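Local coordinates for ribokinase (Arabidopsis thaliana, PDB 6ILR), which phosphorylates ribose at O-5 using ATP and magnesium, yielding ribose 5-phosphate for nucleotide synthesis and the pentose phosphate pathway, at residues B[244-249]-B[285-290]; B[251-256]-B[291-296]. All blocks are in the same frame, centred on the assembly; numbering follows the deposited sequence.

Interaction 1. Residues B[244-249]-B[285-290]. With NA (sodium ion), chain F.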
loop_
_atom_site.group_PDB
_atom_site.type_symbol
_atom_site.label_atom_id
_atom_site.label_comp_id
_atom_site.label_asym_id
_atom_site.label_seq_id
_atom_site.Cartn_x
_atom_site.Cartn_y
_atom_site.Cartn_z
ATOM N N SER B 244 22.297 -25.588 -15.547
ATOM C CA SER B 244 21.975 -24.384 -16.313
ATOM C C SER B 244 20.486 -24.068 -16.142
ATOM O O SER B 244 19.740 -24.878 -15.592
ATOM C CB SER B 244 22.340 -24.555 -17.789
ATOM O OG SER B 244 21.652 -25.653 -18.349
ATOM N N ILE B 245 20.057 -22.885 -16.562
ATOM C CA ILE B 245 18.637 -22.561 -16.459
ATOM C C ILE B 245 17.830 -23.499 -17.351
ATOM O O ILE B 245 18.342 -24.018 -18.346
ATOM C CB ILE B 245 18.325 -21.114 -16.864
ATOM C CG1 ILE B 245 18.731 -20.873 -18.319
ATOM C CG2 ILE B 245 19.001 -20.141 -15.920
ATOM C CD1 ILE B 245 18.225 -19.575 -18.879
ATOM N N ILE B 246 16.588 -23.748 -16.958
ATOM C CA ILE B 246 15.616 -24.368 -17.842
ATOM C C ILE B 246 14.948 -23.213 -18.572
ATOM O O ILE B 246 14.249 -22.412 -17.954
ATOM C CB ILE B 246 14.572 -25.210 -17.081
ATOM C CG1 ILE B 246 15.243 -26.324 -16.260
ATOM C CG2 ILE B 246 13.547 -25.774 -18.047
ATOM C CD1 ILE B 246 15.816 -27.424 -17.086
ATOM N N PRO B 247 15.207 -23.084 -19.879
ATOM C CA PRO B 247 14.702 -21.913 -20.604
ATOM C C PRO B 247 13.182 -21.777 -20.504
ATOM O O PRO B 247 12.463 -22.784 -20.506
ATOM C CB PRO B 247 15.143 -22.180 -22.045
ATOM C CG PRO B 247 16.350 -23.065 -21.894
ATOM C CD PRO B 247 16.018 -23.960 -20.740
ATOM N N ALA B 248 12.723 -20.539 -20.372
ATOM C CA ALA B 248 11.312 -20.217 -20.284
ATOM C C ALA B 248 10.804 -19.781 -21.655
ATOM O O ALA B 248 11.539 -19.144 -22.411
ATOM C CB ALA B 248 11.091 -19.122 -19.258
ATOM N N ALA B 249 9.564 -20.133 -21.984
ATOM C CA ALA B 249 8.981 -19.694 -23.252
ATOM C C ALA B 249 8.908 -18.172 -23.277
ATOM O O ALA B 249 9.202 -17.534 -24.289
ATOM C CB ALA B 249 7.606 -20.299 -23.455
ATOM N N ALA B 285 11.199 -25.268 -11.410
ATOM C CA ALA B 285 10.206 -24.460 -10.710
ATOM C C ALA B 285 10.459 -22.994 -11.012
ATOM O O ALA B 285 9.528 -22.245 -11.309
ATOM C CB ALA B 285 10.227 -24.721 -9.203
ATOM N N ALA B 286 11.723 -22.587 -10.972
ATOM C CA ALA B 286 12.082 -21.196 -11.233
ATOM C C ALA B 286 11.743 -20.799 -12.668
ATOM O O ALA B 286 11.343 -19.672 -12.929
ATOM C CB ALA B 286 13.560 -20.973 -10.963
ATOM N N SER B 287 11.910 -21.740 -13.593
ATOM C CA SER B 287 11.589 -21.511 -14.999
ATOM C C SER B 287 10.106 -21.199 -15.177
ATOM O O SER B 287 9.735 -20.317 -15.962
ATOM C CB SER B 287 11.970 -22.731 -15.848
ATOM O OG SER B 287 11.689 -22.492 -17.221
ATOM N N LEU B 288 9.259 -21.920 -14.451
ATOM C CA LEU B 288 7.816 -21.681 -14.528
ATOM C C LEU B 288 7.411 -20.376 -13.846
ATOM O O LEU B 288 6.566 -19.631 -14.359
ATOM C CB LEU B 288 7.054 -22.844 -13.910
ATOM C CG LEU B 288 7.146 -24.164 -14.675
ATOM C CD1 LEU B 288 6.511 -25.274 -13.870
ATOM C CD2 LEU B 288 6.462 -24.035 -16.045
ATOM N N CYS B 289 8.011 -20.121 -12.683
ATOM C CA CYS B 289 7.771 -18.901 -11.908
ATOM C C CYS B 289 7.857 -17.638 -12.766
ATOM O O CYS B 289 6.992 -16.757 -12.676
ATOM C CB CYS B 289 8.775 -18.791 -10.739
ATOM S SG CYS B 289 8.732 -17.165 -9.895
ATOM N N VAL B 290 8.892 -17.542 -13.597
ATOM C CA VAL B 290 9.160 -16.281 -14.290
ATOM C C VAL B 290 8.206 -16.013 -15.457
ATOM O O VAL B 290 8.270 -14.954 -16.085
ATOM C CB VAL B 290 10.617 -16.220 -14.826
ATOM C CG1 VAL B 290 11.628 -16.424 -13.688
ATOM C CG2 VAL B 290 10.838 -17.238 -15.940
HETATM NA NA NA F . 6.997 -14.407 -11.277
#

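Interaction 2. Residues B[251-256]-B[291-296]. With NA (sodium ion), chain F.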
loop_
_atom_site.group_PDB
_atom_site.type_symbol
_atom_site.label_atom_id
_atom_site.label_comp_id
_atom_site.label_asym_id
_atom_site.label_seq_id
_atom_site.Cartn_x
_atom_site.Cartn_y
_atom_site.Cartn_z
ATOM N N VAL B 251 9.786 -14.844 -20.520
ATOM C CA VAL B 251 10.122 -14.232 -19.242
ATOM C C VAL B 251 9.211 -13.031 -19.007
ATOM O O VAL B 251 9.387 -11.972 -19.603
ATOM C CB VAL B 251 11.589 -13.792 -19.179
ATOM C CG1 VAL B 251 11.909 -13.252 -17.790
ATOM C CG2 VAL B 251 12.507 -14.955 -19.527
ATOM N N VAL B 252 8.222 -13.208 -18.144
ATOM C CA VAL B 252 7.251 -12.155 -17.878
ATOM C C VAL B 252 7.635 -11.332 -16.649
ATOM O O VAL B 252 7.615 -10.108 -16.691
ATOM C CB VAL B 252 5.830 -12.746 -17.689
ATOM C CG1 VAL B 252 4.896 -11.729 -17.072
ATOM C CG2 VAL B 252 5.280 -13.240 -19.015
ATOM N N ASP B 253 7.997 -12.009 -15.563
ATOM C CA ASP B 253 8.278 -11.339 -14.294
ATOM C C ASP B 253 9.152 -12.216 -13.396
ATOM O O ASP B 253 8.700 -13.241 -12.900
ATOM C CB ASP B 253 6.964 -10.985 -13.588
ATOM C CG ASP B 253 7.175 -10.322 -12.235
ATOM O OD1 ASP B 253 8.270 -9.776 -11.988
ATOM O OD2 ASP B 253 6.230 -10.337 -11.421
ATOM N N THR B 254 10.399 -11.803 -13.180
ATOM C CA THR B 254 11.334 -12.606 -12.399
ATOM C C THR B 254 11.142 -12.460 -10.896
ATOM O O THR B 254 11.839 -13.109 -10.124
ATOM C CB THR B 254 12.796 -12.253 -12.718
ATOM O OG1 THR B 254 13.027 -10.877 -12.409
ATOM C CG2 THR B 254 13.109 -12.511 -14.185
ATOM N N THR B 255 10.203 -11.616 -10.477
ATOM C CA THR B 255 9.946 -11.440 -9.050
ATOM C C THR B 255 9.590 -12.775 -8.389
ATOM O O THR B 255 8.680 -13.480 -8.842
ATOM C CB THR B 255 8.808 -10.422 -8.803
ATOM O OG1 THR B 255 9.142 -9.167 -9.413
ATOM C CG2 THR B 255 8.594 -10.217 -7.315
ATOM N N GLY B 256 10.322 -13.124 -7.333
ATOM C CA GLY B 256 10.066 -14.349 -6.594
ATOM C C GLY B 256 10.789 -15.587 -7.122
ATOM O O GLY B 256 10.696 -16.657 -6.531
ATOM N N GLN B 291 7.319 -16.958 -15.753
ATOM C CA GLN B 291 6.438 -16.797 -16.909
ATOM C C GLN B 291 5.073 -16.218 -16.525
ATOM O O GLN B 291 4.185 -16.102 -17.361
ATOM C CB GLN B 291 6.284 -18.138 -17.637
ATOM C CG GLN B 291 7.643 -18.815 -17.855
ATOM C CD GLN B 291 7.616 -19.944 -18.857
ATOM O OE1 GLN B 291 6.972 -19.850 -19.900
ATOM N NE2 GLN B 291 8.317 -21.026 -18.541
ATOM N N VAL B 292 4.921 -15.837 -15.261
ATOM C CA VAL B 292 3.662 -15.300 -14.753
ATOM C C VAL B 292 3.964 -14.082 -13.884
ATOM O O VAL B 292 5.010 -14.032 -13.240
ATOM C CB VAL B 292 2.884 -16.374 -13.954
ATOM C CG1 VAL B 292 1.653 -15.791 -13.268
ATOM C CG2 VAL B 292 2.494 -17.541 -14.869
ATOM N N LYS B 293 3.071 -13.092 -13.889
ATOM C CA LYS B 293 3.277 -11.870 -13.109
ATOM C C LYS B 293 2.947 -12.116 -11.637
ATOM O O LYS B 293 2.032 -12.871 -11.308
ATOM C CB LYS B 293 2.437 -10.705 -13.657
ATOM C CG LYS B 293 3.155 -9.356 -13.610
ATOM C CD LYS B 293 3.791 -9.029 -14.958
ATOM C CE LYS B 293 4.577 -7.722 -14.929
ATOM N NZ LYS B 293 5.235 -7.428 -16.244
ATOM N N GLY B 294 3.718 -11.499 -10.749
ATOM C CA GLY B 294 3.506 -11.653 -9.319
ATOM C C GLY B 294 4.323 -12.792 -8.738
ATOM O O GLY B 294 4.572 -13.785 -9.415
ATOM N N ALA B 295 4.750 -12.656 -7.487
ATOM C CA ALA B 295 5.525 -13.716 -6.852
ATOM C C ALA B 295 4.627 -14.912 -6.539
ATOM O O ALA B 295 4.698 -15.941 -7.202
ATOM C CB ALA B 295 6.202 -13.208 -5.590
ATOM N N ILE B 296 3.767 -14.759 -5.539
ATOM C CA ILE B 296 2.918 -15.858 -5.077
ATOM C C ILE B 296 1.931 -16.410 -6.128
ATOM O O ILE B 296 1.749 -17.629 -6.206
ATOM C CB ILE B 296 2.160 -15.433 -3.809
ATOM C CG1 ILE B 296 3.169 -15.281 -2.669
ATOM C CG2 ILE B 296 1.082 -16.454 -3.445
ATOM C CD1 ILE B 296 2.564 -15.037 -1.309
HETATM NA NA NA F . 6.997 -14.407 -11.277
#

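Interaction 1. Residues B[244-249]-B[285-290]
Ser287 reaches out from the last turn of helix 275-289 and gives its hydroxyl to the backbone carbonyl of Ile246, with OG 2.7 Å from O. The hydroxyl comes in over the face of the peptide, lifted 48° out of the carbonyl plane. OG stands anti to the backbone N of Ser287 (chi1 -178°), beside the carbonyl carbon, and from there it meets the Ile246 carbonyl. CB of Ser287 lies 3.8 Å from CB of Ile246, and CG2 of the isoleucine flanks the hydroxyl at 3.9 Å, giving a short polar bond an apolar side wall. The end of the Ile246 side chain leads away, and both Ile246 and Ser287 also touch Leu308 of helix 302-312.

In this PfkB-family kinase the contact fastens the loop that leaves edge strand 241-243 of the large sheet to the end of a helix whose Cys289 carries a sodium ion on its carbonyl O, at 2.7 Å. Further along the loop, Ala248 points its methyl at the same helix end. CB meets CG2 of Val290 at 3.8 Å, methyl against methyl, and sits equally close to the carbonyl O of Ser287. That carbonyl takes a hydrogen bond from NE2 of Gln291, whose side chain also touches Ala248, while Val290 also touches Ala257 of helix 257-270.

Interaction 2. Residues B[251-256]-B[291-296]
Gln291 begins the second segment by offering its backbone rather than its side chain: Val252 lays CG2 against its carbonyl O at 3.5 Å. Val292 follows with a carbonyl O that binds the sodium ion at 2.8 Å and lies beside CB of Asp253, whose own backbone O binds the same ion at 2.6 Å. At Lys293 the aliphatic chain bends at chi2 (97°) and crosses Val252 at about a right angle, CD meeting CG1 at 3.6 Å. Gly294 then gives its N-H to OD2 of Asp253 at 2.8 Å, on the anti lone pair. The other oxygen, OD1, closes an Asx turn with the backbone N of Thr255, which meets it from above the carboxylate plane, and also takes the Thr255 hydroxyl, close to that plane on the syn side. Ala295 ends the contact with CB 4.2 Å from CA of Gly256, the N-cap residue of helix 257-270. In this predicted monovalent-cation site the carbonyls of Asp253 and Val292 hold the ion alongside Cys289 O and Ser298 OG; the two bonds from Thr255 probably fix the rotation of the Asp253 carboxylate, and the one from Gly294 ties it to the other loop.

Interactions 1 and 2 join the same two chain regions in succession, with centres 11 Å apart. Val290 makes the bridge: Val290 O probably accepts from Val252 N at 2.7 Å. Asp253 N, 3.0 Å from Val290 O, is a second probable donor. The sodium ion unites them further, since Cys289 from 285-290 shares it with Asp253 and Val292 from interaction 2, and Ser298 OG completes the four ligands found. Sodium here occupies a site predicted to bind potassium. Helix 257-270, which follows 251-256, carries Asp259, the predicted proton acceptor, so loop 251-256, one of the two that bind the ion, leads directly into the helix carrying the probable catalytic residue.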